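Local coordinates for protein ATP-dependent RNA helicase HrpB (Escherichia coli, PDB 6EUD) that hydrolyses ATP as a DExH-box NTPase of the DEAH/RHA helicase group and binds single-stranded RNA, at residues Leu307-Thr312 and Leu540-Ala545. Sequence-based numbering, arbitrary orientation.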
ATOM      1  N   LEU A 307      -9.683   1.480   2.261  1.00 38.57           N
ATOM      2  CA  LEU A 307     -10.025   0.737   3.472  1.00 39.18           C
ATOM      3  C   LEU A 307      -8.919  -0.230   3.867  1.00 38.24           C
ATOM      4  O   LEU A 307      -8.165  -0.727   3.029  1.00 37.04           O
ATOM      5  CB  LEU A 307     -11.348  -0.015   3.306  1.00 37.06           C
ATOM      6  CG  LEU A 307     -12.575   0.880   3.108  1.00 43.21           C
ATOM      7  CD1 LEU A 307     -13.843   0.028   3.059  1.00 45.74           C
ATOM      8  CD2 LEU A 307     -12.683   1.973   4.202  1.00 32.44           C
ATOM      9  N   THR A 308      -8.804  -0.453   5.167  1.00 38.03           N
ATOM     10  CA  THR A 308      -7.924  -1.480   5.670  1.00 43.70           C
ATOM     11  C   THR A 308      -8.769  -2.672   6.110  1.00 49.54           C
ATOM     12  O   THR A 308      -9.742  -2.519   6.854  1.00 48.91           O
ATOM     13  CB  THR A 308      -7.066  -0.966   6.838  1.00 42.92           C
ATOM     14  OG1 THR A 308      -6.326   0.183   6.404  1.00 39.53           O
ATOM     15  CG2 THR A 308      -6.081  -2.064   7.321  1.00 26.10           C
ATOM     16  N   ARG A 309      -8.412  -3.855   5.622  1.00 55.39           N
ATOM     17  CA  ARG A 309      -9.114  -5.087   5.994  1.00 57.48           C
ATOM     18  C   ARG A 309      -8.182  -6.062   6.698  1.00 52.60           C
ATOM     19  O   ARG A 309      -6.959  -5.940   6.600  1.00 49.30           O
ATOM     20  CB  ARG A 309      -9.729  -5.735   4.755  1.00 61.53           C
ATOM     21  CG  ARG A 309      -8.805  -5.706   3.563  1.00 69.32           C
ATOM     22  CD  ARG A 309      -9.416  -6.419   2.391  1.00 77.42           C
ATOM     23  NE  ARG A 309      -8.620  -6.252   1.182  1.00 85.21           N
ATOM     24  CZ  ARG A 309      -8.207  -7.264   0.428  1.00 93.00           C
ATOM     25  NH1 ARG A 309      -8.518  -8.505   0.770  1.00 96.76           N
ATOM     26  NH2 ARG A 309      -7.486  -7.041  -0.664  1.00 96.54           N
ATOM     27  N   LEU A 310      -8.774  -6.988   7.449  1.00 51.30           N
ATOM     28  CA  LEU A 310      -8.064  -8.155   7.957  1.00 49.62           C
ATOM     29  C   LEU A 310      -8.172  -9.275   6.944  1.00 50.23           C
ATOM     30  O   LEU A 310      -9.263  -9.774   6.701  1.00 48.55           O
ATOM     31  CB  LEU A 310      -8.627  -8.622   9.295  1.00 46.43           C
ATOM     32  CG  LEU A 310      -8.223  -7.774  10.489  1.00 54.66           C
ATOM     33  CD1 LEU A 310      -8.684  -8.422  11.786  1.00 58.83           C
ATOM     34  CD2 LEU A 310      -6.719  -7.548  10.500  1.00 58.24           C
ATOM     35  N   ILE A 311      -7.051  -9.650   6.332  1.00 52.90           N
ATOM     36  CA  ILE A 311      -7.015 -10.849   5.499  1.00 47.71           C
ATOM     37  C   ILE A 311      -6.267 -11.999   6.197  1.00 43.84           C
ATOM     38  O   ILE A 311      -5.518 -11.808   7.165  1.00 40.79           O
ATOM     39  CB  ILE A 311      -6.367 -10.584   4.132  1.00 47.85           C
ATOM     40  CG1 ILE A 311      -4.849 -10.454   4.259  1.00 51.05           C
ATOM     41  CG2 ILE A 311      -6.965  -9.351   3.496  1.00 50.50           C
ATOM     42  CD1 ILE A 311      -4.126 -10.487   2.918  1.00 48.52           C
ATOM     43  N   THR A 312      -6.519 -13.204   5.715  1.00 43.53           N
ATOM     44  CA  THR A 312      -5.798 -14.366   6.172  1.00 45.32           C
ATOM     45  C   THR A 312      -4.891 -14.781   5.036  1.00 39.79           C
ATOM     46  O   THR A 312      -5.299 -14.766   3.870  1.00 39.05           O
ATOM     47  CB  THR A 312      -6.745 -15.509   6.581  1.00 51.84           C
ATOM     48  OG1 THR A 312      -7.532 -15.076   7.700  1.00 54.50           O
ATOM     49  CG2 THR A 312      -5.954 -16.739   6.990  1.00 50.08           C
ATOM     50  N   LEU A 540     -15.930   1.111   8.241  1.00 50.57           N
ATOM     51  CA  LEU A 540     -16.292   0.093   7.258  1.00 49.89           C
ATOM     52  C   LEU A 540     -15.428  -1.154   7.334  1.00 51.90           C
ATOM     53  O   LEU A 540     -14.193  -1.060   7.336  1.00 54.13           O
ATOM     54  CB  LEU A 540     -16.183   0.661   5.845  1.00 47.97           C
ATOM     55  CG  LEU A 540     -17.103   1.811   5.484  1.00 48.17           C
ATOM     56  CD1 LEU A 540     -16.460   2.702   4.442  1.00 45.65           C
ATOM     57  CD2 LEU A 540     -18.411   1.243   4.985  1.00 46.86           C
ATOM     58  N   LEU A 541     -16.078  -2.316   7.337  1.00 52.30           N
ATOM     59  CA  LEU A 541     -15.370  -3.595   7.318  1.00 55.76           C
ATOM     60  C   LEU A 541     -15.442  -4.263   5.944  1.00 52.84           C
ATOM     61  O   LEU A 541     -16.454  -4.860   5.579  1.00 52.41           O
ATOM     62  CB  LEU A 541     -15.931  -4.533   8.392  1.00 61.53           C
ATOM     63  CG  LEU A 541     -15.282  -5.923   8.448  1.00 65.48           C
ATOM     64  CD1 LEU A 541     -13.753  -5.827   8.563  1.00 67.41           C
ATOM     65  CD2 LEU A 541     -15.862  -6.741   9.600  1.00 63.72           C
ATOM     66  N   GLN A 542     -14.356  -4.160   5.193  1.00 55.01           N
ATOM     67  CA  GLN A 542     -14.263  -4.740   3.856  1.00 57.51           C
ATOM     68  C   GLN A 542     -14.083  -6.245   3.945  1.00 71.59           C
ATOM     69  O   GLN A 542     -13.114  -6.709   4.545  1.00 75.18           O
ATOM     70  CB  GLN A 542     -13.098  -4.106   3.095  1.00 47.28           C
ATOM     71  CG  GLN A 542     -13.016  -4.448   1.635  1.00 45.85           C
ATOM     72  CD  GLN A 542     -12.068  -3.522   0.883  1.00 44.63           C
ATOM     73  OE1 GLN A 542     -11.809  -2.394   1.308  1.00 42.35           O
ATOM     74  NE2 GLN A 542     -11.539  -4.002  -0.236  1.00 44.44           N
ATOM     75  N   GLY A 543     -15.028  -6.992   3.364  1.00 81.43           N
ATOM     76  CA  GLY A 543     -14.983  -8.449   3.337  1.00 91.21           C
ATOM     77  C   GLY A 543     -13.645  -8.980   2.860  1.00100.42           C
ATOM     78  O   GLY A 543     -12.942  -9.672   3.596  1.00103.71           O
ATOM     79  N   SER A 544     -13.299  -8.656   1.619  1.00108.93           N
ATOM     80  CA  SER A 544     -11.932  -8.807   1.143  1.00112.16           C
ATOM     81  C   SER A 544     -11.796  -8.075  -0.190  1.00114.86           C
ATOM     82  O   SER A 544     -12.534  -7.125  -0.445  1.00117.95           O
ATOM     83  CB  SER A 544     -11.543 -10.282   1.003  1.00116.40           C
ATOM     84  OG  SER A 544     -10.148 -10.457   1.194  1.00115.42           O
ATOM     85  N   ALA A 545     -10.878  -8.548  -1.035  1.00111.54           N
ATOM     86  CA  ALA A 545     -10.463  -7.877  -2.277  1.00104.70           C
ATOM     87  C   ALA A 545     -11.593  -7.258  -3.096  1.00101.92           C
ATOM     88  O   ALA A 545     -11.381  -6.274  -3.800  1.00 98.14           O
ATOM     89  CB  ALA A 545      -9.686  -8.857  -3.147  1.00101.22           C
TER
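The side-chain amide of Gln542 fits between Leu307 and Arg309, and its NE2 has two acceptors, Asp302 OD2, the firmer one, and Ser544 O, which belongs to a poorly ordered residue. The bond from Gln542 NE2 to Ser544 O is long, at 3.3 Å, but fairly straight (159° at the hydrogen). Ser544 O lies practically in the amide plane, while NE2 itself sits above the plane of that carbonyl. With CG anti to the backbone N (chi1 -171°) and an extended chain beyond it, Gln542 reaches across to the 307-312 strand. OE1 comes within 3.1 Å of Leu307 CB and hydrogen-bonds Thr305 OG1, in the turn of the 287-302/307-314 hairpin, the same hydroxyl that Leu307 N meets.

Farther along, Arg309 lays its side chain over the loop that follows Gln542. Its CB is 3.5 Å from Gln542 O, and CD passes Ser544 CA at 3.7 Å. One face of the guanidinium then rests on the Ser544-Ala545 peptide, with Ala545 N 3.0 Å above the plane and displaced toward the rim. NH1 and Ala545 N are both donors, so their closeness is no bond; Ala545 is also poorly ordered. At the other end the Leu307-Leu540 pair is apolar: Leu307 CD1 meets Leu540 CB at 3.7 Å, the two side chains crossing obliquely, with Ala549 also against Leu307 and Ile551 against Leu540.

The strands approach at 48° and belong to different sheets. Strand 307-314 forms a hairpin with 287-302 in the C-terminal helicase domain; 534-542 belongs to the small barrel-like sheet, consistent with the OB fold of DEAH/RHA helicases. Gln542, bonded to both Asp302 and Thr305, thus ties that sheet to the hairpin, and these bonds set which way its amide is turned, beside a greasy leucine pair and an arginine laid over poorly ordered residues.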